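Local structure of glycerol dehydrogenase (Schizosaccharomyces pombe, 1TA9) at residues 232-243 and 305-315; 242-251 and 397-405. The protein catalyses the NAD(+)-dependent oxidation of glycerol to dihydroxyacetone, probably with a zinc ion as cofactor, and takes part in the assimilation of glycerol. All blocks are in the same frame, centred on the assembly; numbering follows the deposited sequence.

Helix 223-245 runs through both contacts, whose centres lie about 10 Å apart on the same side of the chain's centre and which share Ser-242 and Val-243. In contact 1 its middle turns meet residues 305-315 beside the zinc ion, to which both segments give a ligand, while the potassium ion is bound by 232-243 alone of the two; in contact 2 its C-terminal end and the turn after it meet the loop 397-405. The two are tied together through 311-312: Asn-400 ND2 lies 2.9 Å from Leu-311 O, and Ser-397 OG 2.6 Å from Ala-312 O, both probable hydrogen bonds. Contact 2 lies next to the active site: the side chain of Phe-251 is about 9 Å from zinc and about 6 Å from a bound glycerol.

Contact 1 of 2, residues 232-243 and 305-315; sequences DALSTWVETESV and GFENGGLAAAH. With K (potassium ion), chain J; ZN (zinc ion), chain I.
Asp-232 and His-315 meet at the zinc ion, which Asp-232 OD2 and His-315 NE2 each bind at 2.2 Å, with Asp-232 OD1 looser at 2.6 Å; His-333 also ligates it. The potassium ion sits beside it, held by Asp-232 O, Thr-236 OG1 (also hydrogen-bonded to Ser-302), a water and Asp-182, and at longer range by Ser-235 OG and Asp-232 OD2.

The second shell is Glu-239, whose carboxylate lies nearly coplanar with the imidazole of His-315. Its OE2 accepts a hydrogen bond from His-315 ND1 through the syn lone pair at 2.5 Å, though the bond is bent (138°), and so fixes the ring's rotation with NE2 facing zinc. The other oxygen, OE1, is gripped from opposite faces of the carboxylate by two backbone amides, Ala-312 N at 2.6 Å and His-315 N at 3.1 Å. Ala-312 is an N-cap, and this carboxylate probably gains from the start of helix 313-322. Ala-314 CB packs tightly on Glu-239 CD at 3.3 Å, where a small side chain fits.

The next residue, Thr-240, donates from OG1 to Gly-305 O (2.8 Å) and accepts there from Gly-310 N (3.2 Å), OG1 lying beside its own backbone N (chi1 -80°). Glycines suit 309 and 310, whose backbone lies close against Thr-240 OG1 and Val-243 CG2. Asp-232, His-315 and His-333, with Glu-239 orienting His-315, make the zinc site of this iron-containing alcohol dehydrogenase family member.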
# COMPACT_ATOMS: atom_id res chain seq x y z
N ASP B 232 -31.07 11.53 7.61
CA ASP B 232 -31.74 10.28 7.91
C ASP B 232 -30.98 9.14 7.24
O ASP B 232 -30.74 8.10 7.84
CB ASP B 232 -33.18 10.32 7.40
CG ASP B 232 -34.08 9.31 8.10
OD1 ASP B 232 -35.19 9.04 7.60
OD2 ASP B 232 -33.66 8.80 9.16
N ALA B 233 -30.57 9.36 5.99
CA ALA B 233 -29.85 8.33 5.24
C ALA B 233 -28.50 7.98 5.89
O ALA B 233 -28.05 6.83 5.84
CB ALA B 233 -29.65 8.78 3.79
N LEU B 234 -27.85 8.98 6.48
CA LEU B 234 -26.56 8.75 7.14
C LEU B 234 -26.62 7.76 8.31
O LEU B 234 -25.65 7.07 8.59
CB LEU B 234 -25.96 10.07 7.63
CG LEU B 234 -25.23 10.91 6.59
CD1 LEU B 234 -24.88 12.27 7.20
CD2 LEU B 234 -23.97 10.18 6.14
N SER B 235 -27.76 7.69 8.99
CA SER B 235 -27.86 6.78 10.12
C SER B 235 -28.10 5.33 9.71
O SER B 235 -27.83 4.41 10.49
CB SER B 235 -28.98 7.22 11.07
OG SER B 235 -30.26 6.98 10.51
N THR B 236 -28.58 5.12 8.49
CA THR B 236 -28.87 3.77 8.01
C THR B 236 -27.72 2.78 8.15
O THR B 236 -27.88 1.73 8.78
CB THR B 236 -29.31 3.79 6.53
OG1 THR B 236 -30.49 4.59 6.40
CG2 THR B 236 -29.61 2.38 6.05
N TRP B 237 -26.56 3.10 7.57
CA TRP B 237 -25.43 2.20 7.66
C TRP B 237 -25.00 2.00 9.11
O TRP B 237 -24.73 0.87 9.53
CB TRP B 237 -24.24 2.73 6.84
CG TRP B 237 -23.05 1.83 6.87
CD1 TRP B 237 -22.87 0.67 6.16
CD2 TRP B 237 -21.87 2.00 7.66
NE1 TRP B 237 -21.65 0.11 6.47
CE2 TRP B 237 -21.01 0.90 7.38
CE3 TRP B 237 -21.45 2.97 8.58
CZ2 TRP B 237 -19.76 0.76 7.99
CZ3 TRP B 237 -20.20 2.82 9.19
CH2 TRP B 237 -19.37 1.72 8.89
N VAL B 238 -24.94 3.08 9.87
CA VAL B 238 -24.53 2.98 11.27
C VAL B 238 -25.45 2.08 12.08
O VAL B 238 -24.99 1.16 12.76
CB VAL B 238 -24.49 4.37 11.96
CG1 VAL B 238 -24.27 4.19 13.46
CG2 VAL B 238 -23.37 5.22 11.35
N GLU B 239 -26.76 2.32 12.00
CA GLU B 239 -27.70 1.52 12.77
C GLU B 239 -27.79 0.08 12.29
O GLU B 239 -27.72 -0.85 13.09
CB GLU B 239 -29.09 2.18 12.77
CG GLU B 239 -29.09 3.55 13.43
CD GLU B 239 -30.48 4.13 13.62
OE1 GLU B 239 -31.14 3.80 14.63
OE2 GLU B 239 -30.92 4.90 12.74
N THR B 240 -27.93 -0.12 10.98
CA THR B 240 -28.02 -1.47 10.45
C THR B 240 -26.78 -2.30 10.75
O THR B 240 -26.89 -3.48 11.10
CB THR B 240 -28.30 -1.45 8.93
OG1 THR B 240 -29.70 -1.22 8.73
CG2 THR B 240 -27.91 -2.78 8.27
N GLU B 241 -25.60 -1.71 10.64
CA GLU B 241 -24.38 -2.46 10.96
C GLU B 241 -24.43 -2.88 12.44
O GLU B 241 -24.00 -3.98 12.79
CB GLU B 241 -23.13 -1.61 10.70
CG GLU B 241 -22.72 -1.56 9.24
CD GLU B 241 -22.23 -2.90 8.73
OE1 GLU B 241 -22.81 -3.42 7.76
OE2 GLU B 241 -21.26 -3.45 9.30
N SER B 242 -24.95 -2.00 13.29
CA SER B 242 -25.06 -2.28 14.72
C SER B 242 -26.03 -3.43 15.01
O SER B 242 -25.78 -4.26 15.88
CB SER B 242 -25.52 -1.02 15.47
OG SER B 242 -25.69 -1.29 16.85
N VAL B 243 -27.15 -3.46 14.28
CA VAL B 243 -28.14 -4.52 14.46
C VAL B 243 -27.58 -5.85 13.97
O VAL B 243 -27.71 -6.88 14.63
CB VAL B 243 -29.44 -4.20 13.67
CG1 VAL B 243 -30.40 -5.40 13.72
CG2 VAL B 243 -30.10 -2.97 14.24
N GLY B 305 -32.35 -0.46 3.16
CA GLY B 305 -31.20 -0.67 4.03
C GLY B 305 -31.53 -0.71 5.50
O GLY B 305 -30.94 -1.48 6.26
N PHE B 306 -32.47 0.12 5.93
CA PHE B 306 -32.84 0.14 7.34
C PHE B 306 -33.87 -0.93 7.70
O PHE B 306 -33.73 -1.61 8.71
CB PHE B 306 -33.34 1.55 7.75
CG PHE B 306 -34.84 1.69 7.80
CD1 PHE B 306 -35.57 1.16 8.85
CD2 PHE B 306 -35.51 2.39 6.80
CE1 PHE B 306 -36.96 1.31 8.91
CE2 PHE B 306 -36.90 2.55 6.85
CZ PHE B 306 -37.62 2.01 7.91
N GLU B 307 -34.89 -1.11 6.86
CA GLU B 307 -35.92 -2.10 7.16
C GLU B 307 -35.41 -3.54 7.11
O GLU B 307 -35.85 -4.39 7.89
CB GLU B 307 -37.12 -1.93 6.22
CG GLU B 307 -38.33 -2.77 6.64
CD GLU B 307 -39.59 -2.44 5.86
OE1 GLU B 307 -40.65 -3.02 6.19
OE2 GLU B 307 -39.54 -1.62 4.92
N ASN B 308 -34.48 -3.81 6.20
CA ASN B 308 -33.92 -5.15 6.09
C ASN B 308 -32.77 -5.35 7.04
O ASN B 308 -32.29 -6.47 7.24
CB ASN B 308 -33.52 -5.42 4.65
CG ASN B 308 -34.73 -5.67 3.78
OD1 ASN B 308 -35.43 -6.66 3.95
ND2 ASN B 308 -35.00 -4.75 2.86
N GLY B 309 -32.33 -4.25 7.63
CA GLY B 309 -31.28 -4.28 8.63
C GLY B 309 -32.04 -3.98 9.90
O GLY B 309 -32.75 -4.83 10.43
N GLY B 310 -31.93 -2.74 10.39
CA GLY B 310 -32.65 -2.37 11.58
C GLY B 310 -32.26 -1.02 12.14
O GLY B 310 -31.25 -0.43 11.74
N LEU B 311 -33.08 -0.53 13.07
CA LEU B 311 -32.82 0.74 13.73
C LEU B 311 -32.12 0.41 15.04
O LEU B 311 -32.25 -0.71 15.56
CB LEU B 311 -34.14 1.48 14.02
CG LEU B 311 -34.99 1.88 12.82
CD1 LEU B 311 -36.22 2.65 13.29
CD2 LEU B 311 -34.16 2.72 11.85
N ALA B 312 -31.37 1.36 15.57
CA ALA B 312 -30.65 1.13 16.81
C ALA B 312 -30.76 2.34 17.74
O ALA B 312 -31.86 2.82 18.01
CB ALA B 312 -29.19 0.80 16.52
N ALA B 313 -29.62 2.83 18.23
CA ALA B 313 -29.63 3.96 19.14
C ALA B 313 -30.01 5.29 18.50
O ALA B 313 -30.77 6.06 19.08
CB ALA B 313 -28.27 4.09 19.82
N ALA B 314 -29.48 5.57 17.31
CA ALA B 314 -29.75 6.83 16.63
C ALA B 314 -31.22 7.24 16.63
O ALA B 314 -31.57 8.32 17.11
CB ALA B 314 -29.23 6.77 15.19
N HIS B 315 -32.08 6.38 16.11
CA HIS B 315 -33.50 6.72 16.08
C HIS B 315 -34.16 6.73 17.45
O HIS B 315 -35.08 7.51 17.69
CB HIS B 315 -34.25 5.79 15.12
CG HIS B 315 -34.19 6.25 13.70
ND1 HIS B 315 -33.02 6.27 12.97
CD2 HIS B 315 -35.14 6.81 12.90
CE1 HIS B 315 -33.24 6.82 11.79
NE2 HIS B 315 -34.52 7.16 11.73
K K J . -32.37 5.87 8.42
ZN ZN I . -35.57 8.03 10.00
O HOH W 1 -30.76 1.45 9.72
O HOH W 2 -31.52 4.00 9.98

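Contact 2 of 2, residues 242-251 and 397-405; sequences SVIRSNSTSF and SIHNMSKKF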
# COMPACT_ATOMS: atom_id res chain seq x y z
N SER B 242 -24.95 -2.00 13.29
CA SER B 242 -25.06 -2.28 14.72
C SER B 242 -26.03 -3.43 15.01
O SER B 242 -25.78 -4.26 15.88
CB SER B 242 -25.52 -1.02 15.47
OG SER B 242 -25.69 -1.29 16.85
N VAL B 243 -27.15 -3.46 14.28
CA VAL B 243 -28.14 -4.52 14.46
C VAL B 243 -27.58 -5.85 13.97
O VAL B 243 -27.71 -6.88 14.63
CB VAL B 243 -29.44 -4.20 13.67
CG1 VAL B 243 -30.40 -5.40 13.72
CG2 VAL B 243 -30.10 -2.97 14.24
N ILE B 244 -26.96 -5.82 12.79
CA ILE B 244 -26.38 -7.03 12.21
C ILE B 244 -25.24 -7.59 13.05
O ILE B 244 -25.19 -8.79 13.32
CB ILE B 244 -25.87 -6.76 10.78
CG1 ILE B 244 -27.05 -6.44 9.86
CG2 ILE B 244 -25.10 -7.98 10.25
CD1 ILE B 244 -26.66 -6.10 8.44
N ARG B 245 -24.32 -6.73 13.48
CA ARG B 245 -23.19 -7.18 14.28
C ARG B 245 -23.60 -7.65 15.67
O ARG B 245 -22.87 -8.40 16.33
CB ARG B 245 -22.14 -6.07 14.37
CG ARG B 245 -21.53 -5.77 13.01
CD ARG B 245 -20.34 -4.83 13.10
NE ARG B 245 -19.57 -4.87 11.86
CZ ARG B 245 -18.39 -4.28 11.69
NH1 ARG B 245 -17.85 -3.59 12.69
NH2 ARG B 245 -17.75 -4.39 10.54
N SER B 246 -24.78 -7.22 16.12
CA SER B 246 -25.30 -7.63 17.42
C SER B 246 -26.12 -8.92 17.26
O SER B 246 -26.59 -9.49 18.24
CB SER B 246 -26.19 -6.54 18.02
OG SER B 246 -25.45 -5.37 18.31
N ASN B 247 -26.28 -9.35 16.01
CA ASN B 247 -27.05 -10.55 15.68
C ASN B 247 -28.48 -10.45 16.22
O ASN B 247 -29.03 -11.42 16.74
CB ASN B 247 -26.37 -11.80 16.26
CG ASN B 247 -24.99 -12.04 15.67
OD1 ASN B 247 -24.86 -12.40 14.50
ND2 ASN B 247 -23.97 -11.84 16.48
N SER B 248 -29.08 -9.27 16.08
CA SER B 248 -30.44 -9.05 16.55
C SER B 248 -31.42 -9.21 15.39
O SER B 248 -31.04 -9.11 14.23
CB SER B 248 -30.59 -7.64 17.14
OG SER B 248 -29.87 -7.53 18.36
N THR B 249 -32.68 -9.46 15.72
CA THR B 249 -33.71 -9.62 14.69
C THR B 249 -33.83 -8.34 13.88
O THR B 249 -33.81 -7.24 14.43
CB THR B 249 -35.06 -9.95 15.33
OG1 THR B 249 -34.95 -11.16 16.09
CG2 THR B 249 -36.13 -10.11 14.26
N SER B 250 -33.95 -8.49 12.56
CA SER B 250 -34.06 -7.34 11.67
C SER B 250 -35.45 -6.74 11.71
O SER B 250 -36.38 -7.31 12.28
CB SER B 250 -33.76 -7.76 10.23
OG SER B 250 -34.86 -8.48 9.69
N PHE B 251 -35.60 -5.57 11.08
CA PHE B 251 -36.90 -4.92 11.03
C PHE B 251 -37.79 -5.61 10.00
O PHE B 251 -38.93 -5.20 9.78
CB PHE B 251 -36.75 -3.44 10.72
CG PHE B 251 -36.81 -2.55 11.93
CD1 PHE B 251 -36.01 -2.81 13.04
CD2 PHE B 251 -37.68 -1.47 11.98
CE1 PHE B 251 -36.08 -2.02 14.18
CE2 PHE B 251 -37.76 -0.67 13.12
CZ PHE B 251 -36.96 -0.94 14.22
N SER B 397 -35.69 0.87 19.66
CA SER B 397 -34.73 0.15 18.83
C SER B 397 -33.32 0.07 19.42
O SER B 397 -32.51 -0.73 18.96
CB SER B 397 -34.67 0.79 17.44
OG SER B 397 -34.30 2.16 17.52
N ILE B 398 -33.03 0.88 20.43
CA ILE B 398 -31.69 0.86 21.02
C ILE B 398 -31.39 -0.51 21.64
O ILE B 398 -30.23 -0.90 21.76
CB ILE B 398 -31.53 1.98 22.08
CG1 ILE B 398 -30.06 2.09 22.50
CG2 ILE B 398 -32.41 1.69 23.30
CD1 ILE B 398 -29.75 3.34 23.30
N HIS B 399 -32.43 -1.26 21.99
CA HIS B 399 -32.24 -2.57 22.60
C HIS B 399 -31.74 -3.63 21.62
O HIS B 399 -31.44 -4.76 22.02
CB HIS B 399 -33.54 -3.01 23.26
CG HIS B 399 -34.01 -2.06 24.32
ND1 HIS B 399 -33.29 -1.82 25.47
CD2 HIS B 399 -35.09 -1.25 24.38
CE1 HIS B 399 -33.90 -0.90 26.19
NE2 HIS B 399 -35.00 -0.54 25.55
N ASN B 400 -31.63 -3.28 20.34
CA ASN B 400 -31.12 -4.22 19.34
C ASN B 400 -29.61 -4.31 19.47
O ASN B 400 -28.99 -5.26 19.00
CB ASN B 400 -31.48 -3.79 17.91
CG ASN B 400 -32.95 -3.97 17.59
OD1 ASN B 400 -33.57 -4.95 18.01
ND2 ASN B 400 -33.52 -3.04 16.83
N MET B 401 -29.01 -3.30 20.10
CA MET B 401 -27.56 -3.28 20.29
C MET B 401 -27.14 -4.24 21.40
O MET B 401 -27.82 -4.36 22.42
CB MET B 401 -27.09 -1.86 20.64
CG MET B 401 -27.28 -0.85 19.52
SD MET B 401 -26.82 0.83 19.96
CE MET B 401 -25.02 0.74 19.92
N SER B 402 -26.03 -4.94 21.19
CA SER B 402 -25.56 -5.88 22.20
C SER B 402 -25.08 -5.13 23.44
O SER B 402 -25.19 -5.63 24.56
CB SER B 402 -24.43 -6.76 21.62
OG SER B 402 -23.33 -5.99 21.20
N LYS B 403 -24.55 -3.92 23.25
CA LYS B 403 -24.09 -3.10 24.37
C LYS B 403 -25.33 -2.47 25.00
O LYS B 403 -26.20 -1.95 24.30
CB LYS B 403 -23.13 -2.00 23.89
CG LYS B 403 -22.44 -1.24 25.03
CD LYS B 403 -21.48 -0.15 24.54
CE LYS B 403 -20.29 -0.74 23.77
NZ LYS B 403 -19.34 0.32 23.32
N LYS B 404 -25.42 -2.51 26.33
CA LYS B 404 -26.58 -1.97 27.03
C LYS B 404 -26.27 -0.66 27.75
O LYS B 404 -25.14 -0.42 28.16
CB LYS B 404 -27.10 -3.01 28.03
CG LYS B 404 -27.42 -4.36 27.39
CD LYS B 404 -28.42 -4.21 26.24
CE LYS B 404 -28.68 -5.53 25.53
NZ LYS B 404 -29.63 -5.35 24.40
N PHE B 405 -27.30 0.18 27.91
CA PHE B 405 -27.12 1.48 28.54
C PHE B 405 -28.16 1.88 29.57
O PHE B 405 -29.24 1.31 29.64
CB PHE B 405 -27.10 2.56 27.45
CG PHE B 405 -26.25 2.22 26.27
CD1 PHE B 405 -26.81 1.62 25.14
CD2 PHE B 405 -24.89 2.47 26.29
CE1 PHE B 405 -26.01 1.28 24.05
CE2 PHE B 405 -24.08 2.14 25.20
CZ PHE B 405 -24.65 1.54 24.08
O HOH W 3 -31.50 -7.69 21.40
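Asn-400 packs its CB against Val-243 CG2 and Ser-248 CB, each 4.0 Å away, its side chain lying alongside that of Val-243 and pointing the same way. Its amide then reaches the ring of Phe-251 at the edge: ND2 is 3.8 Å from CE1, near the ring plane, with the amide and ring planes 80° apart. An asparagine suits this spot because the same ND2 is hydrogen-bonded to Leu-311 O, while its CB packs on the valine.

Two serines of the turn after the helix then grip the backbone of the loop. Ser-248 OG donates to Asn-400 O at 2.5 Å, tilted 15° from the carbonyl plane. Ser-246 OG does double duty, accepting from Ser-402 N at 3.0 Å and donating to Ser-242 O at 2.7 Å, nearly in line with that carbonyl; with OG beside its own backbone N (chi1 -65°), the hydroxyl can bridge the last helical turn and the loop. Between them Asn-247 takes a positive phi, closing the helix in a Schellman motif and turning the chain so that both serines face 397-405. One turn earlier in the helix, Ser-242 OG touches Met-401 CG at 3.1 Å, and the bent methionine brings CE near the same oxygen.

Ser-402 OG pairs with Asn-247 of a second subunit, so this corner also belongs to a subunit interface. Within the chain the contact joins the C-terminal end of helix 223-245 to the loop linking helices 381-391 and 407-428, with helices 313-322 and 333-347 packing against Met-401 and Ser-242 respectively.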